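Local coordinates for pseudoalteromonas arctica PAMC 21717 (Pseudoalteromonas arctica, PDB 5YL7), which hydrolyses proteins as a cold-active, calcium-binding serine protease of the subtilase family, at residues I168-G173 with V196-G201; Y232-G237 with Q278-A283. All coordinates share one frame; numbering follows the deposited sequence.

Interaction 1: I168-G173 with V196-G201; sequences INMSLG and VVIAAG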
loop_
_atom_site.group_PDB
_atom_site.type_symbol
_atom_site.label_atom_id
_atom_site.label_comp_id
_atom_site.label_asym_id
_atom_site.label_seq_id
_atom_site.Cartn_x
_atom_site.Cartn_y
_atom_site.Cartn_z
ATOM N N ILE A 168 6.263 -6.184 -0.635
ATOM C CA ILE A 168 5.327 -5.993 0.503
ATOM C C ILE A 168 4.965 -4.548 0.516
ATOM O O ILE A 168 5.835 -3.646 0.449
ATOM C CB ILE A 168 5.970 -6.410 1.806
ATOM C CG1 ILE A 168 5.965 -7.973 1.923
ATOM C CG2 ILE A 168 5.355 -5.783 3.008
ATOM C CD1 ILE A 168 6.899 -8.479 2.976
ATOM N N ASN A 169 3.679 -4.267 0.689
ATOM C CA ASN A 169 3.153 -2.920 1.009
ATOM C C ASN A 169 2.626 -2.878 2.405
ATOM O O ASN A 169 1.766 -3.693 2.784
ATOM C CB ASN A 169 2.051 -2.533 -0.007
ATOM C CG ASN A 169 1.603 -1.121 0.179
ATOM O OD1 ASN A 169 2.164 -0.201 -0.416
ATOM N ND2 ASN A 169 0.610 -0.897 1.093
ATOM N N MET A 170 3.106 -1.938 3.210
ATOM C CA MET A 170 2.595 -1.684 4.567
ATOM C C MET A 170 2.175 -0.257 4.634
ATOM O O MET A 170 2.915 0.708 4.964
ATOM C CB MET A 170 3.643 -1.929 5.681
ATOM C CG MET A 170 3.805 -3.458 5.883
ATOM S SD MET A 170 4.730 -3.836 7.427
ATOM C CE MET A 170 5.853 -3.665 6.522
ATOM N N SER A 171 0.862 -0.039 4.482
ATOM C CA SER A 171 0.187 1.280 4.621
ATOM C C SER A 171 -0.311 1.371 6.037
ATOM O O SER A 171 -1.537 1.358 6.304
ATOM C CB SER A 171 -0.924 1.360 3.614
ATOM O OG SER A 171 -0.428 1.583 2.324
ATOM N N LEU A 172 0.574 1.383 7.004
ATOM C CA LEU A 172 0.264 1.287 8.447
ATOM C C LEU A 172 1.396 1.804 9.245
ATOM O O LEU A 172 2.533 1.952 8.711
ATOM C CB LEU A 172 -0.118 -0.182 8.803
ATOM C CG LEU A 172 1.012 -1.211 8.602
ATOM C CD1 LEU A 172 2.069 -1.200 9.736
ATOM C CD2 LEU A 172 0.511 -2.639 8.495
ATOM N N GLY A 173 1.151 2.130 10.477
ATOM C CA GLY A 173 2.253 2.500 11.368
ATOM C C GLY A 173 1.800 3.092 12.660
ATOM O O GLY A 173 0.608 3.101 13.000
ATOM N N VAL A 196 10.369 -4.049 0.566
ATOM C CA VAL A 196 9.380 -3.639 1.571
ATOM C C VAL A 196 9.092 -2.151 1.408
ATOM O O VAL A 196 10.025 -1.363 1.603
ATOM C CB VAL A 196 9.867 -3.988 2.975
ATOM C CG1 VAL A 196 8.788 -3.617 3.980
ATOM C CG2 VAL A 196 10.142 -5.474 3.096
ATOM N N VAL A 197 7.858 -1.800 1.093
ATOM C CA VAL A 197 7.437 -0.426 0.864
ATOM C C VAL A 197 6.482 -0.023 1.933
ATOM O O VAL A 197 5.518 -0.734 2.199
ATOM C CB VAL A 197 6.774 -0.350 -0.554
ATOM C CG1 VAL A 197 6.329 1.102 -0.829
ATOM C CG2 VAL A 197 7.757 -0.790 -1.641
ATOM N N ILE A 198 6.723 1.169 2.545
ATOM C CA ILE A 198 6.033 1.570 3.759
ATOM C C ILE A 198 5.598 3.019 3.677
ATOM O O ILE A 198 6.294 3.895 3.141
ATOM C CB ILE A 198 6.928 1.375 5.000
ATOM C CG1 ILE A 198 7.405 -0.093 5.034
ATOM C CG2 ILE A 198 6.156 1.753 6.263
ATOM C CD1 ILE A 198 8.289 -0.465 6.203
ATOM N N ALA A 199 4.371 3.267 4.166
ATOM C CA ALA A 199 3.870 4.631 4.374
ATOM C C ALA A 199 4.573 5.324 5.500
ATOM O O ALA A 199 4.650 4.818 6.620
ATOM C CB ALA A 199 2.420 4.603 4.651
ATOM N N ALA A 200 5.020 6.579 5.270
ATOM C CA ALA A 200 5.827 7.297 6.340
ATOM C C ALA A 200 5.002 7.797 7.411
ATOM O O ALA A 200 5.605 8.183 8.507
ATOM C CB ALA A 200 6.578 8.423 5.709
ATOM N N GLY A 201 3.691 7.891 7.332
ATOM C CA GLY A 201 2.802 8.408 8.375
ATOM C C GLY A 201 2.302 9.822 8.119
ATOM O O GLY A 201 2.799 10.541 7.287
HETATM O O HOH W 1 5.029 3.518 9.041
#
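Ile168, Asn169 and Met170 pair in parallel with Val196, Val197 and Ile198 as adjacent central strands of the sheet, their short axes only 14° apart. Three backbone bonds join them. Val197 N donates to Ile168 O at 2.8 Å, and Val197 O in turn takes the Met170 N-H, with 2.9 Å between oxygen and nitrogen. The last bond, from Ala199 N to Met170 O, is longer at 3.1 Å, and its donor stands 29° out of the carbonyl plane. Here the first strand is already ending: Ser171 is the centre of an inverse gamma turn, so Met170 O also receives a weak bond from Leu172 N. Past the turn the direct pairing stops, and a water donates to both Leu172 O, at 3.0 Å, and Ala199 O, at 2.8 Å, bridging the diverging chains. Ser171 OG is satisfied by Ser281 O.

On one face the apolar side chains pack side by side. With CG anti to the carbonyl carbon (chi1 -76°), the bend at chi3 turns the end of Met170 toward the neighbouring strand, where CE meets Val196 CG1 and Ile198 CD1, although the methyl, and so its contacts, are placed only approximately. Ile168 lies alongside Val196, pointing the same way. At the strand end Ala199 CB rests 4.0 Å from Ser171 CA.

The outer edges of this pair are also taken up: the backbone of Asn169 bonds to Ala38 and Leu40 of strand 36-41, and those of Val196 and Ile198 to Val219 of strand 219-224. Helix 140-150 covers the Ile168 and Met170 side, with Ile143 and Ile147 on Met170, while Asn169 and Ser171 meet helices 100-109 and 280-297 on the other face, as in the layered alpha/beta core of subtilases.

Interaction 2: Y232-G237 with Q278-A283; sequences YYSNYG and QGTSMA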
loop_
_atom_site.group_PDB
_atom_site.type_symbol
_atom_site.label_atom_id
_atom_site.label_comp_id
_atom_site.label_asym_id
_atom_site.label_seq_id
_atom_site.Cartn_x
_atom_site.Cartn_y
_atom_site.Cartn_z
ATOM N N TYR A 232 -0.359 18.065 3.163
ATOM C CA TYR A 232 -0.228 18.777 4.439
ATOM C C TYR A 232 0.050 17.879 5.599
ATOM O O TYR A 232 0.733 18.304 6.569
ATOM C CB TYR A 232 -1.483 19.614 4.711
ATOM C CG TYR A 232 -2.780 18.860 4.741
ATOM C CD1 TYR A 232 -3.282 18.293 5.892
ATOM C CD2 TYR A 232 -3.565 18.694 3.573
ATOM C CE1 TYR A 232 -4.490 17.653 5.931
ATOM C CE2 TYR A 232 -4.759 18.086 3.578
ATOM C CZ TYR A 232 -5.252 17.550 4.749
ATOM O OH TYR A 232 -6.507 16.922 4.846
ATOM N N TYR A 233 -0.453 16.662 5.643
ATOM C CA TYR A 233 -0.311 15.746 6.752
ATOM C C TYR A 233 0.984 14.898 6.666
ATOM O O TYR A 233 1.231 14.173 7.622
ATOM C CB TYR A 233 -1.528 14.791 6.807
ATOM C CG TYR A 233 -1.711 14.055 5.497
ATOM C CD1 TYR A 233 -0.868 13.011 5.146
ATOM C CD2 TYR A 233 -2.641 14.447 4.524
ATOM C CE1 TYR A 233 -0.933 12.423 3.895
ATOM C CE2 TYR A 233 -2.717 13.870 3.309
ATOM C CZ TYR A 233 -1.837 12.901 2.941
ATOM O OH TYR A 233 -1.863 12.287 1.703
ATOM N N SER A 234 1.673 14.918 5.536
ATOM C CA SER A 234 2.705 13.888 5.385
ATOM C C SER A 234 3.845 14.116 6.328
ATOM O O SER A 234 4.384 15.221 6.468
ATOM C CB SER A 234 3.227 13.992 3.987
ATOM O OG SER A 234 4.153 12.857 3.762
ATOM N N ASN A 235 4.333 13.044 6.926
ATOM C CA ASN A 235 5.638 13.070 7.575
ATOM C C ASN A 235 6.720 13.302 6.573
ATOM O O ASN A 235 6.534 13.131 5.341
ATOM C CB ASN A 235 5.844 11.814 8.399
ATOM C CG ASN A 235 4.975 11.701 9.613
ATOM O OD1 ASN A 235 4.404 12.684 10.097
ATOM N ND2 ASN A 235 4.829 10.479 10.139
ATOM N N TYR A 236 7.877 13.671 7.077
ATOM C CA TYR A 236 8.992 14.104 6.237
ATOM C C TYR A 236 10.298 13.967 7.045
ATOM O O TYR A 236 10.182 13.918 8.266
ATOM C CB TYR A 236 8.807 15.581 5.753
ATOM C CG TYR A 236 8.665 16.535 6.864
ATOM C CD1 TYR A 236 9.773 16.937 7.683
ATOM C CD2 TYR A 236 7.391 16.867 7.359
ATOM C CE1 TYR A 236 9.613 17.710 8.865
ATOM C CE2 TYR A 236 7.209 17.698 8.455
ATOM C CZ TYR A 236 8.292 18.033 9.241
ATOM O OH TYR A 236 8.026 18.787 10.409
ATOM N N GLY A 237 11.409 13.875 6.401
ATOM C CA GLY A 237 12.704 13.718 7.121
ATOM C C GLY A 237 13.682 12.966 6.324
ATOM O O GLY A 237 13.418 12.550 5.159
ATOM N N GLN A 278 -7.182 9.612 1.391
ATOM C CA GLN A 278 -5.866 10.279 1.441
ATOM C C GLN A 278 -4.969 9.698 2.512
ATOM O O GLN A 278 -5.448 9.183 3.503
ATOM C CB GLN A 278 -5.967 11.770 1.683
ATOM C CG GLN A 278 -6.491 12.180 3.013
ATOM C CD GLN A 278 -6.413 13.659 3.331
ATOM O OE1 GLN A 278 -5.963 14.449 2.544
ATOM N NE2 GLN A 278 -6.810 13.996 4.522
ATOM N N GLY A 279 -3.651 9.856 2.265
ATOM C CA GLY A 279 -2.673 9.495 3.285
ATOM C C GLY A 279 -1.451 9.046 2.644
ATOM O O GLY A 279 -1.327 8.693 1.463
ATOM N N THR A 280 -0.383 8.938 3.480
ATOM C CA THR A 280 0.808 8.167 3.081
ATOM C C THR A 280 0.398 6.705 2.792
ATOM O O THR A 280 1.091 6.078 1.963
ATOM C CB THR A 280 1.965 8.263 4.043
ATOM O OG1 THR A 280 1.571 7.791 5.304
ATOM C CG2 THR A 280 2.551 9.646 4.104
ATOM N N SER A 281 -0.707 6.239 3.312
ATOM C CA SER A 281 -1.220 4.915 3.003
ATOM C C SER A 281 -1.623 4.755 1.532
ATOM O O SER A 281 -1.681 3.649 1.074
ATOM C CB SER A 281 -2.516 4.662 3.771
ATOM O OG SER A 281 -2.307 4.289 5.112
ATOM N N MET A 282 -1.970 5.862 0.870
ATOM C CA MET A 282 -2.367 5.886 -0.528
ATOM C C MET A 282 -1.164 6.089 -1.395
ATOM O O MET A 282 -1.116 5.610 -2.539
ATOM C CB MET A 282 -3.414 6.949 -0.801
ATOM C CG MET A 282 -4.885 6.643 -0.407
ATOM S SD MET A 282 -5.192 6.424 1.351
ATOM C CE MET A 282 -5.307 4.647 1.434
ATOM N N ALA A 283 -0.148 6.793 -0.887
ATOM C CA ALA A 283 1.114 6.981 -1.633
ATOM C C ALA A 283 1.903 5.688 -1.725
ATOM O O ALA A 283 2.421 5.321 -2.793
ATOM C CB ALA A 283 1.916 8.082 -0.926
#
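This is a mixed polar and aromatic contact in which Tyr232, Tyr233 and Ser234, in the loop between strands 219-224 and 242-245, pack against Gln278, Gly279 and Thr280 at the start of helix 280-297. The helix carries Ser281, probably the nucleophile of the Ser-His-Asp triad. Gln278, extended beyond CG, reaches Tyr232 with its amide: NE2 donates to Tyr232 OH at 3.0 Å, the oxygen lying in the amide plane and the bond nearly straight at 163°. The backbone of Gln249 serves both side chains, its carbonyl O meeting Tyr232 OH and its N-H meeting Gln278 OE1.

The Tyr233 ring touches both this amide and the helix start. Its chi1 of 56° sets CG between the backbone N and the carbonyl carbon, and the ring reaches across to Gly279, with CE1 3.5 Å from Gly279 CA. On its other flank CE2 comes within 3.4 Å of Gln278 OE1, and CD2 stands 3.9 Å above the centre of the Tyr232 ring. Tyr233 OH is held by Gly247 O and Ser223 OG. An alanine in place of Tyr233 would probably open a gap beside Gly279 and deprive Gly247 O and Ser223 OG of their hydroxyl partner.

Gly279, the N-cap residue, has backbone angles reserved for glycine, and its carbonyl accepts from Met282 N and Ala283 N. Further along, Ser234 OG donates to Asn235 O, and its flank meets Thr280 CG2 at 3.6 Å. Apart from the bond at the exposed Tyr232, the buried Tyr233 hydroxyl with its two partners probably helps fix how the ring lies against Gly279, just before the helix that carries Ser281.

Overall arrangement
Interaction 1 lies in the core of the parallel sheet, while interaction 2 is farther from the centre of the chain and runs from buried residues at Tyr233 and Gly279 out to the exposed Tyr232. The first is held by backbone bonds and aliphatic packing, the second by side-chain hydroxyls, an amide and aromatic rings. Both converge on helix 280-297: interaction 1 borders it, and interaction 2 contains its first turn. Strand 219-224 is also common, pairing with 196-199 and meeting Ser234 and Thr280. They touch directly where Asn235 ND2 bonds to Ala200 O and Ala199 CB packs on Thr280 O, which ties the strand ends to the probable active-site helix.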